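Local structure of protease (Helicobacter pylori, 5EUF) at the interface of chains A and B. The protein cleaves the cytoplasmic domain of human junctional adhesion molecule A as a zinc-dependent peptidase of the M16 family, weakening the gastric epithelial barrier. Residues are numbered along the deposited sequence; one frame, centred on the assembly and turned at random. Chains: chain A/B, Protease.

Contact 1: the interface of chains A and B. Residues chain A 46, 149, 152, 161, 167; chain B 156, 161, 238.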
loop_
_atom_site.group_PDB
_atom_site.type_symbol
_atom_site.label_atom_id
_atom_site.label_comp_id
_atom_site.label_asym_id
_atom_site.label_seq_id
_atom_site.Cartn_x
_atom_site.Cartn_y
_atom_site.Cartn_z
HETATM N N MSE A 46 -4.361 4.264 2.973
HETATM C CA MSE A 46 -4.925 3.189 2.161
HETATM C C MSE A 46 -6.014 2.449 2.930
HETATM O O MSE A 46 -5.799 1.980 4.047
HETATM C CB MSE A 46 -3.835 2.219 1.703
HETATM C CG MSE A 46 -4.288 1.275 0.596
HETATM SE SE MSE A 46 -2.822 0.341 -0.288
HETATM C CE MSE A 46 -2.201 -0.736 1.220
ATOM N N ARG A 149 -2.112 2.606 -12.171
ATOM C CA ARG A 149 -1.255 1.438 -11.980
ATOM C C ARG A 149 0.224 1.813 -11.906
ATOM O O ARG A 149 1.013 1.110 -11.272
ATOM C CB ARG A 149 -1.477 0.418 -13.103
ATOM C CG ARG A 149 -2.883 -0.164 -13.155
ATOM C CD ARG A 149 -3.213 -0.983 -11.914
ATOM N NE ARG A 149 -2.526 -2.271 -11.903
ATOM C CZ ARG A 149 -1.426 -2.526 -11.202
ATOM N NH1 ARG A 149 -0.884 -1.582 -10.447
ATOM N NH2 ARG A 149 -0.869 -3.728 -11.254
ATOM N N ASN A 152 0.904 2.894 -8.459
ATOM C CA ASN A 152 0.847 1.668 -7.670
ATOM C C ASN A 152 2.204 0.976 -7.640
ATOM O O ASN A 152 2.573 0.339 -6.653
ATOM C CB ASN A 152 -0.203 0.704 -8.229
ATOM C CG ASN A 152 -1.619 1.118 -7.893
ATOM O OD1 ASN A 152 -1.859 2.224 -7.414
ATOM N ND2 ASN A 152 -2.571 0.225 -8.151
ATOM N N HIS A 161 1.259 6.083 -3.564
ATOM C CA HIS A 161 0.947 4.725 -3.986
ATOM C C HIS A 161 -0.359 4.698 -4.775
ATOM O O HIS A 161 -0.606 3.774 -5.547
ATOM C CB HIS A 161 0.859 3.803 -2.765
ATOM C CG HIS A 161 0.605 2.365 -3.101
ATOM N ND1 HIS A 161 1.452 1.623 -3.896
ATOM C CD2 HIS A 161 -0.396 1.528 -2.735
ATOM C CE1 HIS A 161 0.981 0.394 -4.012
ATOM N NE2 HIS A 161 -0.139 0.310 -3.318
ATOM N N PHE A 167 -8.713 3.877 -4.433
ATOM C CA PHE A 167 -9.163 2.539 -4.806
ATOM C C PHE A 167 -10.687 2.433 -4.775
ATOM O O PHE A 167 -11.345 3.108 -3.986
ATOM C CB PHE A 167 -8.541 1.492 -3.882
ATOM C CG PHE A 167 -7.046 1.392 -4.003
ATOM C CD1 PHE A 167 -6.218 2.115 -3.163
ATOM C CD2 PHE A 167 -6.471 0.576 -4.964
ATOM C CE1 PHE A 167 -4.843 2.027 -3.276
ATOM C CE2 PHE A 167 -5.096 0.483 -5.081
ATOM C CZ PHE A 167 -4.282 1.209 -4.235
ATOM N N VAL B 156 -0.969 -5.136 -4.007
ATOM C CA VAL B 156 -0.957 -3.685 -4.136
ATOM C C VAL B 156 -1.932 -3.037 -3.158
ATOM O O VAL B 156 -1.677 -1.957 -2.625
ATOM C CB VAL B 156 -1.313 -3.262 -5.576
ATOM C CG1 VAL B 156 -1.354 -1.750 -5.704
ATOM C CG2 VAL B 156 -0.317 -3.856 -6.558
ATOM N N HIS B 161 0.048 -6.804 1.261
ATOM C CA HIS B 161 1.031 -5.899 0.678
ATOM C C HIS B 161 2.298 -5.844 1.530
ATOM O O HIS B 161 3.381 -5.535 1.034
ATOM C CB HIS B 161 0.428 -4.500 0.530
ATOM C CG HIS B 161 1.330 -3.511 -0.138
ATOM N ND1 HIS B 161 1.697 -3.611 -1.463
ATOM C CD2 HIS B 161 1.926 -2.389 0.332
ATOM C CE1 HIS B 161 2.485 -2.599 -1.778
ATOM N NE2 HIS B 161 2.640 -1.842 -0.706
ATOM N N ARG B 238 4.497 -8.846 -12.656
ATOM C CA ARG B 238 5.045 -7.753 -11.858
ATOM C C ARG B 238 6.470 -8.079 -11.430
ATOM O O ARG B 238 6.730 -9.159 -10.904
ATOM C CB ARG B 238 4.168 -7.486 -10.631
ATOM C CG ARG B 238 2.715 -7.185 -10.965
ATOM C CD ARG B 238 1.851 -7.069 -9.718
ATOM N NE ARG B 238 0.440 -6.908 -10.064
ATOM C CZ ARG B 238 -0.551 -6.867 -9.179
ATOM N NH1 ARG B 238 -0.295 -6.976 -7.884
ATOM N NH2 ARG B 238 -1.804 -6.720 -9.591
#
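The imidazole of A:His161 turns its edge to B:Val156. The backbone carbonyl of B:Val156 lies close to the ring plane and accepts a hydrogen bond from NE2 of A:His161, with 2.8 Å from NE2 to O. The bond is nearly straight, 166° at the hydrogen. NE2 acts as the donor, which suggests that it carries a hydrogen. CG of A:His161 is anti to its backbone N (chi1 -177°), which carries the ring out toward chain B. The same carbonyl oxygen lies above one face of the B:His161 ring, near its rim. CE1 of A:His161 and CE1 of B:His161 are 4.0 Å apart. Two cationic rings so near each other would be disfavoured, so at least one is probably neutral. CB of A:Asn152 lies in plane at the edge of the A:Arg149 guanidinium.

The side chain of B:Val156 works through its CG1 branch. CG1 of B:Val156 packs on CE1 of A:His161 at 3.6 Å. CG1 of B:Val156 also lies 3.6 Å from CG of A:Asn152, the amide carbon. The selenium of A:Met46 comes near the B:Val156 carbonyl. Further along, the guanidinium groups of A:Arg149 and B:Arg238 approach with their planes 73° apart. They are not stacked, and their like charges would probably repel each other unless other groups or solvent compensate.

A:Arg149 and A:Asn152 lie on helix 142-154. Both histidines belong to the 3-10 helix 159-161 of their chains. B:Val156 sits in the intervening loop, and B:Arg238 begins strand 238-243.

Contact 2: the interface of chains A and B. Residues chain A 47, 167, 169-170, 173; chain B 157, 228-230.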
loop_
_atom_site.group_PDB
_atom_site.type_symbol
_atom_site.label_atom_id
_atom_site.label_comp_id
_atom_site.label_asym_id
_atom_site.label_seq_id
_atom_site.Cartn_x
_atom_site.Cartn_y
_atom_site.Cartn_z
ATOM N N GLY A 47 -7.189 2.358 2.319
ATOM C CA GLY A 47 -8.375 1.879 3.001
ATOM C C GLY A 47 -9.383 3.009 3.110
ATOM O O GLY A 47 -10.591 2.790 3.031
ATOM N N PHE A 167 -8.713 3.877 -4.433
ATOM C CA PHE A 167 -9.163 2.539 -4.806
ATOM C C PHE A 167 -10.687 2.433 -4.775
ATOM O O PHE A 167 -11.345 3.108 -3.986
ATOM C CB PHE A 167 -8.541 1.492 -3.882
ATOM C CG PHE A 167 -7.046 1.392 -4.003
ATOM C CD1 PHE A 167 -6.218 2.115 -3.163
ATOM C CD2 PHE A 167 -6.471 0.576 -4.964
ATOM C CE1 PHE A 167 -4.843 2.027 -3.276
ATOM C CE2 PHE A 167 -5.096 0.483 -5.081
ATOM C CZ PHE A 167 -4.282 1.209 -4.235
ATOM N N ASP A 169 -12.730 -0.065 -3.847
ATOM C CA ASP A 169 -13.252 -0.624 -2.605
ATOM C C ASP A 169 -13.216 0.400 -1.477
ATOM O O ASP A 169 -14.066 0.378 -0.584
ATOM C CB ASP A 169 -12.472 -1.876 -2.201
ATOM C CG ASP A 169 -12.985 -3.125 -2.888
ATOM O OD1 ASP A 169 -14.209 -3.211 -3.121
ATOM O OD2 ASP A 169 -12.165 -4.018 -3.193
ATOM N N ASP A 170 -12.231 1.292 -1.523
ATOM C CA ASP A 170 -12.150 2.389 -0.564
ATOM C C ASP A 170 -13.393 3.258 -0.655
ATOM O O ASP A 170 -14.048 3.529 0.353
ATOM C CB ASP A 170 -10.899 3.235 -0.805
ATOM C CG ASP A 170 -9.669 2.653 -0.146
ATOM O OD1 ASP A 170 -9.677 1.445 0.167
ATOM O OD2 ASP A 170 -8.697 3.408 0.063
ATOM N N ASN A 173 -16.512 1.749 0.697
ATOM C CA ASN A 173 -16.573 1.575 2.146
ATOM C C ASN A 173 -16.333 2.850 2.947
ATOM O O ASN A 173 -15.896 2.794 4.095
ATOM C CB ASN A 173 -15.570 0.510 2.584
ATOM C CG ASN A 173 -15.986 -0.879 2.165
ATOM O OD1 ASN A 173 -16.652 -1.590 2.918
ATOM N ND2 ASN A 173 -15.606 -1.275 0.953
ATOM N N TYR B 157 -3.039 -3.722 -2.905
ATOM C CA TYR B 157 -4.141 -3.131 -2.167
ATOM C C TYR B 157 -4.441 -3.893 -0.880
ATOM O O TYR B 157 -4.571 -3.297 0.191
ATOM C CB TYR B 157 -5.378 -3.076 -3.065
ATOM C CG TYR B 157 -6.581 -2.421 -2.439
ATOM C CD1 TYR B 157 -6.454 -1.250 -1.704
ATOM C CD2 TYR B 157 -7.847 -2.961 -2.601
ATOM C CE1 TYR B 157 -7.554 -0.646 -1.133
ATOM C CE2 TYR B 157 -8.954 -2.361 -2.043
ATOM C CZ TYR B 157 -8.802 -1.206 -1.308
ATOM O OH TYR B 157 -9.906 -0.610 -0.743
ATOM N N TYR B 228 -11.964 -5.215 3.942
ATOM C CA TYR B 228 -12.750 -5.098 2.719
ATOM C C TYR B 228 -11.877 -4.827 1.497
ATOM O O TYR B 228 -12.375 -4.725 0.377
ATOM C CB TYR B 228 -13.793 -3.989 2.872
ATOM C CG TYR B 228 -13.212 -2.677 3.352
ATOM C CD1 TYR B 228 -12.734 -1.735 2.449
ATOM C CD2 TYR B 228 -13.135 -2.383 4.707
ATOM C CE1 TYR B 228 -12.199 -0.534 2.882
ATOM C CE2 TYR B 228 -12.600 -1.186 5.149
ATOM C CZ TYR B 228 -12.134 -0.266 4.232
ATOM O OH TYR B 228 -11.602 0.926 4.668
HETATM N N MSE B 229 -10.573 -4.714 1.719
HETATM C CA MSE B 229 -9.641 -4.384 0.652
HETATM C C MSE B 229 -9.203 -5.616 -0.130
HETATM O O MSE B 229 -8.097 -6.126 0.061
HETATM C CB MSE B 229 -8.417 -3.665 1.226
HETATM C CG MSE B 229 -8.735 -2.322 1.867
HETATM SE SE MSE B 229 -8.008 -2.141 3.662
HETATM C CE MSE B 229 -8.914 -3.648 4.505
ATOM N N LYS B 230 -10.071 -6.091 -1.018
ATOM C CA LYS B 230 -9.757 -7.270 -1.817
ATOM C C LYS B 230 -8.801 -6.932 -2.952
ATOM O O LYS B 230 -9.015 -5.973 -3.693
ATOM C CB LYS B 230 -11.031 -7.901 -2.383
ATOM C CG LYS B 230 -10.764 -9.158 -3.198
ATOM C CD LYS B 230 -12.048 -9.823 -3.661
ATOM C CE LYS B 230 -11.754 -11.129 -4.386
ATOM N NZ LYS B 230 -12.996 -11.786 -4.887
#
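A:Phe167 and B:Tyr157 stack across the interface. Their ring centroids are 4.3 Å apart and their planes differ by 18°. CD1 of B:Tyr157 lies over the centre of the phenylalanine ring, so the two rings are offset. The side chains run in opposite directions. CG of B:Tyr157 is anti to its backbone N (chi1 -177°), which sends the phenol toward the start of helix 168-172. OH of B:Tyr157 lies 3.1 Å from the backbone N of A:Asp170, where the N-H can donate to it, a probable hydrogen bond. OD1 of A:Asp170 is modelled too close to this hydroxyl, and that pair is doubtful. CB of A:Asp169 packs on CE2 of B:Tyr157.

B:Tyr228 makes a second aromatic contact. CB of A:Asn173 lies over one face of the B:Tyr228 ring, 3.7 Å from its centroid. The amide and ring planes are 21° apart, stacked. OH of B:Tyr228 donates to the backbone O of A:Gly47 at 2.7 Å, approaching from above the carbonyl plane.

A second shell holds these groups. ND2 of A:Asn173 donates to the A:Asp169 carbonyl O at 2.7 Å, which fixes the amide's rotation. OD2 of A:Asp170 accepts from A:Gly47 N at 2.9 Å. CB of B:Met229 covers the B:Tyr157 face opposite A:Phe167.

On chain A, helix 168-172 is flanked by A:Phe167 and A:Asn173, with the A:Gly47 loop beside it. Chain B contributes the loops of B:Tyr157 and B:Tyr228 to B:Lys230.

The centres of the C-alpha atoms of contact 1 and contact 2 are about 11 Å apart. They share A:Phe167. They are also joined through sequence neighbours: A:Met46 and A:Gly47 on one side, B:Val156 and B:Tyr157 on the other. One loop of chain B thus serves both patches. The interface is two-fold symmetric, so each contact recurs with the chains exchanged. The centres lie about 21 Å and 19 Å from the catalytic A:Glu56, so both patches appear to lie away from the catalytic centre. The deposited assembly is a dimer, but the structure alone does not show that this pairing is the working form.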